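Local coordinates for protein Rho guanyl nucleotide exchange factor (Rom2), putative (Aspergillus fumigatus Af293, PDB 5O51) that probably acts, as a whole protein, as a guanine-nucleotide exchange factor for Rho-type GTPases, this piece being its CNH domain, a WD40-like beta-propeller, at residues R259-E267 with H292-I301; R224-H232 with L241-F249. All coordinates share one frame; numbering follows the deposited sequence.

Interaction 1: R259-E267 with H292-I301; sequences RPDWKISWE and HIETSELIHI
Chi1 of W262 (-167°) sets CG opposite the backbone N and carries the indole to the 293-296 turn, while a bend at chi2 of E294 (-51°) brings its carboxylate round to R259. The W262 ring is gripped in two ways. Its NE1 gives a weak, bent hydrogen bond to the backbone O of E294, 3.1 Å long with an N-H...O angle of 129°, that oxygen lying at the ring edge. Over one face sits CB of S296, 3.9 Å from the centroid of the five-membered ring, a CH-pi contact; the same CB also meets CG1 of I264. Beside the indole, NH1 of R259 forms a salt bridge to OE1 of E294 (3.2 Å), the two planes nearly parallel but offset, OE1 coming in obliquely. A water accepts from NH1 of R259 and donates to E294 O, so this carbonyl serves both indole and water. NH2 of R259 is held by a salt bridge to E239, its stronger partner. The turn itself is braced by T295 OG1, which accepts from the backbone N of E297: an ST turn. The contact joins edge strand 264-265 and the loop leading into it to the turn between strands 287-292 and 298-303, an inter-blade junction of a beta-propeller.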
loop_
_atom_site.group_PDB
_atom_site.type_symbol
_atom_site.label_atom_id
_atom_site.label_comp_id
_atom_site.label_asym_id
_atom_site.label_seq_id
_atom_site.Cartn_x
_atom_site.Cartn_y
_atom_site.Cartn_z
ATOM N N ARG A 259 -4.706 -9.447 -24.144
ATOM C CA ARG A 259 -6.138 -9.652 -24.142
ATOM C C ARG A 259 -6.797 -8.327 -24.552
ATOM O O ARG A 259 -7.401 -7.628 -23.706
ATOM C CB ARG A 259 -6.615 -10.105 -22.767
ATOM C CG ARG A 259 -5.834 -11.261 -22.145
ATOM C CD ARG A 259 -6.566 -11.800 -20.905
ATOM N NE ARG A 259 -5.619 -12.277 -19.880
ATOM C CZ ARG A 259 -5.945 -12.815 -18.699
ATOM N NH1 ARG A 259 -7.225 -12.984 -18.325
ATOM N NH2 ARG A 259 -4.967 -13.206 -17.891
ATOM N N PRO A 260 -6.672 -7.970 -25.845
ATOM C CA PRO A 260 -7.069 -6.628 -26.339
ATOM C C PRO A 260 -8.551 -6.359 -26.251
ATOM O O PRO A 260 -8.965 -5.208 -26.287
ATOM C CB PRO A 260 -6.585 -6.631 -27.808
ATOM C CG PRO A 260 -6.569 -8.053 -28.192
ATOM C CD PRO A 260 -6.355 -8.893 -26.955
ATOM N N ASP A 261 -9.364 -7.410 -26.131
ATOM C CA ASP A 261 -10.785 -7.234 -25.925
ATOM C C ASP A 261 -11.247 -7.129 -24.460
ATOM O O ASP A 261 -12.459 -6.960 -24.191
ATOM C CB ASP A 261 -11.535 -8.343 -26.656
ATOM C CG ASP A 261 -11.290 -8.288 -28.184
ATOM O OD1 ASP A 261 -11.213 -7.162 -28.792
ATOM O OD2 ASP A 261 -11.155 -9.383 -28.769
ATOM N N TRP A 262 -10.290 -7.152 -23.540
ATOM C CA TRP A 262 -10.557 -7.223 -22.080
ATOM C C TRP A 262 -10.237 -5.896 -21.511
ATOM O O TRP A 262 -9.117 -5.401 -21.665
ATOM C CB TRP A 262 -9.675 -8.302 -21.408
ATOM C CG TRP A 262 -10.041 -8.713 -19.986
ATOM C CD1 TRP A 262 -10.731 -9.822 -19.617
ATOM C CD2 TRP A 262 -9.683 -8.039 -18.754
ATOM N NE1 TRP A 262 -10.796 -9.897 -18.262
ATOM C CE2 TRP A 262 -10.175 -8.800 -17.715
ATOM C CE3 TRP A 262 -8.988 -6.868 -18.455
ATOM C CZ2 TRP A 262 -10.051 -8.413 -16.380
ATOM C CZ3 TRP A 262 -8.836 -6.497 -17.110
ATOM C CH2 TRP A 262 -9.373 -7.261 -16.103
ATOM N N LYS A 263 -11.228 -5.306 -20.848
ATOM C CA LYS A 263 -11.066 -3.997 -20.222
ATOM C C LYS A 263 -12.154 -3.796 -19.117
ATOM O O LYS A 263 -13.361 -4.080 -19.354
ATOM C CB LYS A 263 -11.256 -2.898 -21.279
ATOM C CG LYS A 263 -11.038 -1.471 -20.792
ATOM C CD LYS A 263 -11.502 -0.405 -21.766
ATOM C CE LYS A 263 -11.347 0.976 -21.130
ATOM N NZ LYS A 263 -12.063 2.036 -21.853
ATOM N N ILE A 264 -11.734 -3.240 -17.966
ATOM C CA ILE A 264 -12.666 -2.820 -16.884
ATOM C C ILE A 264 -12.561 -1.327 -16.776
ATOM O O ILE A 264 -11.462 -0.772 -16.753
ATOM C CB ILE A 264 -12.285 -3.447 -15.500
ATOM C CG1 ILE A 264 -12.483 -4.961 -15.518
ATOM C CG2 ILE A 264 -13.028 -2.808 -14.336
ATOM C CD1 ILE A 264 -11.726 -5.682 -14.453
ATOM N N SER A 265 -13.707 -0.679 -16.701
ATOM C CA SER A 265 -13.793 0.719 -16.308
ATOM C C SER A 265 -14.460 0.731 -14.940
ATOM O O SER A 265 -15.601 0.259 -14.820
ATOM C CB SER A 265 -14.647 1.533 -17.332
ATOM O OG SER A 265 -13.801 1.993 -18.414
ATOM N N TRP A 266 -13.814 1.322 -13.939
ATOM C CA TRP A 266 -14.362 1.268 -12.537
ATOM C C TRP A 266 -15.526 2.242 -12.372
ATOM O O TRP A 266 -15.525 3.360 -12.942
ATOM C CB TRP A 266 -13.200 1.507 -11.525
ATOM C CG TRP A 266 -12.126 0.432 -11.629
ATOM C CD1 TRP A 266 -10.924 0.564 -12.187
ATOM C CD2 TRP A 266 -12.241 -0.940 -11.242
ATOM N NE1 TRP A 266 -10.239 -0.643 -12.175
ATOM C CE2 TRP A 266 -11.040 -1.583 -11.598
ATOM C CE3 TRP A 266 -13.266 -1.701 -10.610
ATOM C CZ2 TRP A 266 -10.792 -2.946 -11.343
ATOM C CZ3 TRP A 266 -13.025 -3.065 -10.323
ATOM C CH2 TRP A 266 -11.785 -3.683 -10.702
ATOM N N GLU A 267 -16.542 1.818 -11.627
ATOM C CA GLU A 267 -17.667 2.711 -11.280
ATOM C C GLU A 267 -17.308 3.889 -10.482
ATOM O O GLU A 267 -17.859 4.931 -10.734
ATOM C CB GLU A 267 -18.851 1.959 -10.656
ATOM C CG GLU A 267 -19.360 0.842 -11.609
ATOM C CD GLU A 267 -20.681 0.250 -11.170
ATOM O OE1 GLU A 267 -21.350 0.804 -10.256
ATOM O OE2 GLU A 267 -21.070 -0.740 -11.773
ATOM N N HIS A 292 -14.650 -10.363 -11.679
ATOM C CA HIS A 292 -13.996 -11.612 -12.154
ATOM C C HIS A 292 -12.832 -11.353 -13.108
ATOM O O HIS A 292 -12.998 -10.768 -14.151
ATOM C CB HIS A 292 -15.025 -12.504 -12.832
ATOM C CG HIS A 292 -14.673 -13.949 -12.795
ATOM N ND1 HIS A 292 -13.754 -14.484 -13.648
ATOM C CD2 HIS A 292 -15.155 -14.981 -12.055
ATOM C CE1 HIS A 292 -13.628 -15.779 -13.406
ATOM N NE2 HIS A 292 -14.472 -16.101 -12.447
ATOM N N ILE A 293 -11.638 -11.796 -12.761
ATOM C CA ILE A 293 -10.444 -11.555 -13.571
ATOM C C ILE A 293 -10.475 -12.174 -14.983
ATOM O O ILE A 293 -9.837 -11.684 -15.881
ATOM C CB ILE A 293 -9.171 -12.025 -12.763
ATOM C CG1 ILE A 293 -7.855 -11.545 -13.366
ATOM C CG2 ILE A 293 -9.080 -13.551 -12.668
ATOM C CD1 ILE A 293 -7.587 -10.067 -13.187
ATOM N N GLU A 294 -11.170 -13.286 -15.169
ATOM C CA GLU A 294 -11.282 -13.886 -16.502
ATOM C C GLU A 294 -12.299 -13.192 -17.365
ATOM O O GLU A 294 -11.975 -12.761 -18.506
ATOM C CB GLU A 294 -11.615 -15.380 -16.396
ATOM C CG GLU A 294 -10.560 -16.229 -15.703
ATOM C CD GLU A 294 -9.154 -16.014 -16.264
ATOM O OE1 GLU A 294 -9.004 -15.464 -17.383
ATOM O OE2 GLU A 294 -8.167 -16.399 -15.570
ATOM N N THR A 295 -13.519 -13.072 -16.851
ATOM C CA THR A 295 -14.595 -12.561 -17.692
ATOM C C THR A 295 -14.765 -11.056 -17.654
ATOM O O THR A 295 -15.404 -10.515 -18.535
ATOM C CB THR A 295 -15.914 -13.155 -17.290
ATOM O OG1 THR A 295 -16.271 -12.642 -16.015
ATOM C CG2 THR A 295 -15.832 -14.749 -17.280
ATOM N N SER A 296 -14.285 -10.416 -16.583
ATOM C CA SER A 296 -14.316 -8.957 -16.325
ATOM C C SER A 296 -15.656 -8.488 -15.878
ATOM O O SER A 296 -15.812 -7.300 -15.575
ATOM C CB SER A 296 -13.810 -8.080 -17.460
ATOM O OG SER A 296 -14.832 -7.882 -18.462
ATOM N N GLU A 297 -16.562 -9.420 -15.675
ATOM C CA GLU A 297 -17.901 -9.109 -15.197
ATOM C C GLU A 297 -17.935 -8.726 -13.698
ATOM O O GLU A 297 -17.119 -9.217 -12.883
ATOM C CB GLU A 297 -18.832 -10.327 -15.421
ATOM C CG GLU A 297 -18.633 -11.436 -14.370
ATOM C CD GLU A 297 -19.087 -12.869 -14.739
ATOM O OE1 GLU A 297 -20.313 -13.128 -14.781
ATOM O OE2 GLU A 297 -18.210 -13.753 -14.876
ATOM N N LEU A 298 -18.948 -7.943 -13.361
ATOM C CA LEU A 298 -19.259 -7.481 -12.030
ATOM C C LEU A 298 -19.786 -8.631 -11.183
ATOM O O LEU A 298 -20.747 -9.265 -11.559
ATOM C CB LEU A 298 -20.329 -6.373 -12.078
ATOM C CG LEU A 298 -20.808 -5.867 -10.720
ATOM C CD1 LEU A 298 -19.607 -5.296 -9.928
ATOM C CD2 LEU A 298 -21.872 -4.833 -10.881
ATOM N N ILE A 299 -19.165 -8.877 -10.028
ATOM C CA ILE A 299 -19.634 -9.905 -9.084
ATOM C C ILE A 299 -20.391 -9.304 -7.921
ATOM O O ILE A 299 -21.438 -9.828 -7.580
ATOM C CB ILE A 299 -18.442 -10.698 -8.526
ATOM C CG1 ILE A 299 -17.709 -11.428 -9.652
ATOM C CG2 ILE A 299 -18.844 -11.695 -7.407
ATOM C CD1 ILE A 299 -18.466 -12.652 -10.173
ATOM N N HIS A 300 -19.843 -8.269 -7.257
ATOM C CA HIS A 300 -20.452 -7.735 -6.031
ATOM C C HIS A 300 -19.982 -6.291 -5.818
ATOM O O HIS A 300 -18.870 -5.888 -6.201
ATOM C CB HIS A 300 -20.210 -8.726 -4.833
ATOM C CG HIS A 300 -21.040 -8.434 -3.625
ATOM N ND1 HIS A 300 -22.397 -8.165 -3.696
ATOM C CD2 HIS A 300 -20.704 -8.309 -2.312
ATOM C CE1 HIS A 300 -22.865 -7.910 -2.480
ATOM N NE2 HIS A 300 -21.860 -7.981 -1.625
ATOM N N ILE A 301 -20.890 -5.466 -5.325
ATOM C CA ILE A 301 -20.553 -4.170 -4.766
ATOM C C ILE A 301 -20.860 -4.192 -3.241
ATOM O O ILE A 301 -21.987 -4.515 -2.819
ATOM C CB ILE A 301 -21.346 -3.061 -5.470
ATOM C CG1 ILE A 301 -20.865 -2.948 -6.909
ATOM C CG2 ILE A 301 -21.203 -1.706 -4.796
ATOM C CD1 ILE A 301 -21.698 -2.036 -7.735
HETATM O O HOH W 1 -9.522 -13.127 -19.751
#

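Interaction 2: R224-H232 with L241-F249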
loop_
_atom_site.group_PDB
_atom_site.type_symbol
_atom_site.label_atom_id
_atom_site.label_comp_id
_atom_site.label_asym_id
_atom_site.label_seq_id
_atom_site.Cartn_x
_atom_site.Cartn_y
_atom_site.Cartn_z
ATOM N N ARG A 224 -5.885 9.506 -24.333
ATOM C CA ARG A 224 -7.058 10.409 -24.290
ATOM C C ARG A 224 -7.184 11.279 -23.036
ATOM O O ARG A 224 -7.566 12.433 -23.119
ATOM C CB ARG A 224 -8.335 9.550 -24.358
ATOM C CG ARG A 224 -9.376 10.001 -25.345
ATOM C CD ARG A 224 -10.520 9.016 -25.371
ATOM N NE ARG A 224 -10.272 7.914 -26.293
ATOM C CZ ARG A 224 -10.908 6.731 -26.282
ATOM N NH1 ARG A 224 -11.848 6.432 -25.366
ATOM N NH2 ARG A 224 -10.588 5.824 -27.204
ATOM N N LYS A 225 -6.892 10.705 -21.872
ATOM C CA LYS A 225 -7.400 11.252 -20.610
ATOM C C LYS A 225 -6.616 12.378 -19.957
ATOM O O LYS A 225 -7.234 13.153 -19.218
ATOM C CB LYS A 225 -7.555 10.134 -19.568
ATOM C CG LYS A 225 -8.688 9.182 -19.866
ATOM C CD LYS A 225 -9.658 9.160 -18.703
ATOM C CE LYS A 225 -10.731 8.105 -18.912
ATOM N NZ LYS A 225 -12.039 8.611 -18.422
ATOM N N GLU A 226 -5.297 12.456 -20.196
ATOM C CA GLU A 226 -4.361 13.178 -19.293
ATOM C C GLU A 226 -5.038 14.217 -18.392
ATOM O O GLU A 226 -5.484 15.235 -18.919
ATOM C CB GLU A 226 -3.184 13.815 -20.066
ATOM C CG GLU A 226 -1.820 13.156 -19.835
ATOM C CD GLU A 226 -1.843 11.634 -19.951
ATOM O OE1 GLU A 226 -2.719 11.074 -20.655
ATOM O OE2 GLU A 226 -0.983 10.988 -19.327
ATOM N N ASN A 227 -5.112 14.014 -17.061
ATOM C CA ASN A 227 -4.249 13.113 -16.244
ATOM C C ASN A 227 -4.817 11.768 -15.811
ATOM O O ASN A 227 -5.996 11.495 -15.968
ATOM C CB ASN A 227 -3.828 13.867 -14.983
ATOM C CG ASN A 227 -2.983 15.069 -15.305
ATOM O OD1 ASN A 227 -3.294 16.183 -14.902
ATOM N ND2 ASN A 227 -1.916 14.851 -16.072
ATOM N N VAL A 228 -3.947 10.953 -15.233
ATOM C CA VAL A 228 -4.320 9.641 -14.718
ATOM C C VAL A 228 -3.726 9.396 -13.341
ATOM O O VAL A 228 -2.752 10.063 -12.866
ATOM C CB VAL A 228 -3.900 8.490 -15.688
ATOM C CG1 VAL A 228 -4.672 8.561 -16.989
ATOM C CG2 VAL A 228 -2.413 8.505 -15.985
ATOM N N LYS A 229 -4.298 8.399 -12.680
ATOM C CA LYS A 229 -3.735 7.995 -11.414
ATOM C C LYS A 229 -3.448 6.521 -11.523
ATOM O O LYS A 229 -4.384 5.714 -11.424
ATOM C CB LYS A 229 -4.659 8.294 -10.272
ATOM C CG LYS A 229 -5.227 9.692 -10.228
ATOM C CD LYS A 229 -5.908 9.909 -8.875
ATOM C CE LYS A 229 -6.779 11.151 -8.868
ATOM N NZ LYS A 229 -5.950 12.370 -9.090
ATOM N N PRO A 230 -2.176 6.170 -11.785
ATOM C CA PRO A 230 -1.755 4.795 -11.780
ATOM C C PRO A 230 -1.529 4.392 -10.334
ATOM O O PRO A 230 -0.772 5.053 -9.612
ATOM C CB PRO A 230 -0.416 4.811 -12.529
ATOM C CG PRO A 230 -0.261 6.216 -13.035
ATOM C CD PRO A 230 -1.030 7.053 -12.099
ATOM N N ILE A 231 -2.166 3.304 -9.933
ATOM C CA ILE A 231 -2.225 2.927 -8.521
ATOM C C ILE A 231 -1.475 1.632 -8.260
ATOM O O ILE A 231 -0.793 1.543 -7.279
ATOM C CB ILE A 231 -3.680 2.761 -8.086
ATOM C CG1 ILE A 231 -4.524 4.023 -8.392
ATOM C CG2 ILE A 231 -3.736 2.292 -6.665
ATOM C CD1 ILE A 231 -4.070 5.294 -7.732
ATOM N N HIS A 232 -1.644 0.612 -9.091
ATOM C CA HIS A 232 -1.156 -0.712 -8.698
ATOM C C HIS A 232 -0.855 -1.570 -9.914
ATOM O O HIS A 232 -1.641 -1.574 -10.893
ATOM C CB HIS A 232 -2.183 -1.410 -7.776
ATOM C CG HIS A 232 -1.835 -2.808 -7.397
ATOM N ND1 HIS A 232 -0.823 -3.106 -6.506
ATOM C CD2 HIS A 232 -2.350 -4.001 -7.793
ATOM C CE1 HIS A 232 -0.730 -4.415 -6.369
ATOM N NE2 HIS A 232 -1.639 -4.982 -7.144
ATOM N N LEU A 241 -1.040 -7.000 -14.917
ATOM C CA LEU A 241 -2.313 -6.324 -14.728
ATOM C C LEU A 241 -2.047 -4.957 -14.189
ATOM O O LEU A 241 -1.469 -4.844 -13.093
ATOM C CB LEU A 241 -3.221 -7.068 -13.775
ATOM C CG LEU A 241 -4.579 -6.367 -13.421
ATOM C CD1 LEU A 241 -5.435 -6.226 -14.667
ATOM C CD2 LEU A 241 -5.337 -7.170 -12.399
ATOM N N LEU A 242 -2.443 -3.937 -14.958
ATOM C CA LEU A 242 -2.258 -2.530 -14.622
ATOM C C LEU A 242 -3.570 -1.937 -14.124
ATOM O O LEU A 242 -4.614 -2.094 -14.783
ATOM C CB LEU A 242 -1.784 -1.798 -15.857
ATOM C CG LEU A 242 -0.388 -2.219 -16.411
ATOM C CD1 LEU A 242 -0.085 -1.321 -17.618
ATOM C CD2 LEU A 242 0.768 -1.999 -15.452
ATOM N N ASN A 243 -3.524 -1.282 -12.974
ATOM C CA ASN A 243 -4.716 -0.773 -12.278
ATOM C C ASN A 243 -4.559 0.734 -12.009
ATOM O O ASN A 243 -3.630 1.191 -11.307
ATOM C CB ASN A 243 -5.007 -1.503 -10.957
ATOM C CG ASN A 243 -5.192 -3.004 -11.125
ATOM O OD1 ASN A 243 -6.222 -3.507 -11.583
ATOM N ND2 ASN A 243 -4.185 -3.750 -10.707
ATOM N N TYR A 244 -5.426 1.498 -12.644
ATOM C CA TYR A 244 -5.507 2.946 -12.454
ATOM C C TYR A 244 -6.908 3.313 -11.890
ATOM O O TYR A 244 -7.852 2.482 -11.909
ATOM C CB TYR A 244 -5.324 3.667 -13.770
ATOM C CG TYR A 244 -4.147 3.328 -14.726
ATOM C CD1 TYR A 244 -4.054 2.114 -15.322
ATOM C CD2 TYR A 244 -3.241 4.313 -15.112
ATOM C CE1 TYR A 244 -3.045 1.823 -16.211
ATOM C CE2 TYR A 244 -2.215 4.043 -16.005
ATOM C CZ TYR A 244 -2.143 2.793 -16.586
ATOM O OH TYR A 244 -1.164 2.429 -17.525
ATOM N N SER A 245 -7.068 4.546 -11.384
ATOM C CA SER A 245 -8.338 4.935 -10.799
ATOM C C SER A 245 -9.468 4.805 -11.819
ATOM O O SER A 245 -10.590 4.571 -11.434
ATOM C CB SER A 245 -8.320 6.345 -10.201
ATOM O OG SER A 245 -8.089 7.312 -11.243
ATOM N N ASP A 246 -9.196 4.911 -13.119
ATOM C CA ASP A 246 -10.275 4.885 -14.100
ATOM C C ASP A 246 -10.524 3.542 -14.769
ATOM O O ASP A 246 -11.644 3.266 -15.217
ATOM C CB ASP A 246 -10.056 5.979 -15.165
ATOM C CG ASP A 246 -10.310 7.405 -14.615
ATOM O OD1 ASP A 246 -11.248 7.630 -13.809
ATOM O OD2 ASP A 246 -9.520 8.290 -14.946
ATOM N N PHE A 247 -9.498 2.700 -14.833
ATOM C CA PHE A 247 -9.594 1.501 -15.608
ATOM C C PHE A 247 -8.539 0.520 -15.246
ATOM O O PHE A 247 -7.549 0.887 -14.660
ATOM C CB PHE A 247 -9.531 1.796 -17.124
ATOM C CG PHE A 247 -8.648 2.963 -17.497
ATOM C CD1 PHE A 247 -7.280 2.903 -17.318
ATOM C CD2 PHE A 247 -9.200 4.101 -18.102
ATOM C CE1 PHE A 247 -6.478 4.005 -17.635
ATOM C CE2 PHE A 247 -8.418 5.184 -18.463
ATOM C CZ PHE A 247 -7.052 5.146 -18.224
ATOM N N SER A 248 -8.776 -0.743 -15.620
ATOM C CA SER A 248 -7.776 -1.783 -15.523
ATOM C C SER A 248 -7.644 -2.503 -16.828
ATOM O O SER A 248 -8.643 -2.709 -17.511
ATOM C CB SER A 248 -8.074 -2.762 -14.364
ATOM O OG SER A 248 -7.822 -2.120 -13.132
ATOM N N PHE A 249 -6.398 -2.919 -17.154
ATOM C CA PHE A 249 -6.182 -3.792 -18.292
ATOM C C PHE A 249 -4.818 -4.517 -18.234
ATOM O O PHE A 249 -3.933 -4.217 -17.403
ATOM C CB PHE A 249 -6.288 -2.967 -19.569
ATOM C CG PHE A 249 -5.284 -1.856 -19.623
ATOM C CD1 PHE A 249 -5.558 -0.642 -19.052
ATOM C CD2 PHE A 249 -4.032 -2.089 -20.162
ATOM C CE1 PHE A 249 -4.604 0.353 -19.027
ATOM C CE2 PHE A 249 -3.090 -1.101 -20.179
ATOM C CZ PHE A 249 -3.380 0.129 -19.632
HETATM O O HOH W 2 -6.779 7.221 -13.669
#
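H232 and N243 meet as an antiparallel hydrogen-bonded pair, and the tight part of the contact is built round them. N243 O accepts from two successive amides, I231 N at 2.9 Å and H232 N at 3.0 Å, both in the carbonyl plane; this is the signature of a classic beta bulge. In return N243 N donates to H232 O at 2.8 Å, and ND2 of N243 adds a weak bond to the same oxygen. The imidazole and amide lie side by side, their planes 18° apart, with ND2 near the ring plane at the edge. NE2 of H232 is hydrogen-bonded to E234, and OD1 of N243 accepts from OG of S248 (2.6 Å), which fixes the amide's rotation. One step back, K229 O receives S245 N, and CD2 of Y244 packs 3.9 Å from CB of P230. F247 CE1 lies over one face of the Y244 ring, and V228 fills in beside both aromatics. Toward solvent the grip slackens. A water accepts from K229 N, bonds to S245 OG and donates weakly to D246 OD2. K225, poorly ordered, passes F247 with CE at the ring edge, and its NZ stays 4.3 Å from D246 OD2. Backbone bonds and the packing of P230 and V228 on the aromatics thus carry the cohesion, whereas the K225 and D246 charges, too far apart for a salt bridge, probably add only a weak attraction on the solvent side.

In the fold
Both contacts involve one four-stranded antiparallel sheet, in which strand 247-251 lies between 239-244 and 264-265. Interaction 2 lies largely within that sheet, with the loop leading into its first strand, and is mostly buried, its centre about 16 Å from the centre of the chain; interaction 1, at about 22 Å, is partly buried and reaches across to the next sheet. Accordingly, interaction 1 relies on side chains docking on a turn, with an ion pair at the margin, and interaction 2 on antiparallel strand pairing broken by a bulge. They meet directly: I264 O probably accepts from S248 N at 2.9 Å, and W266 NE1 probably bonds to S248 OG at 3.0 Å. S248 thus couples the two, their centres about 14 Å apart.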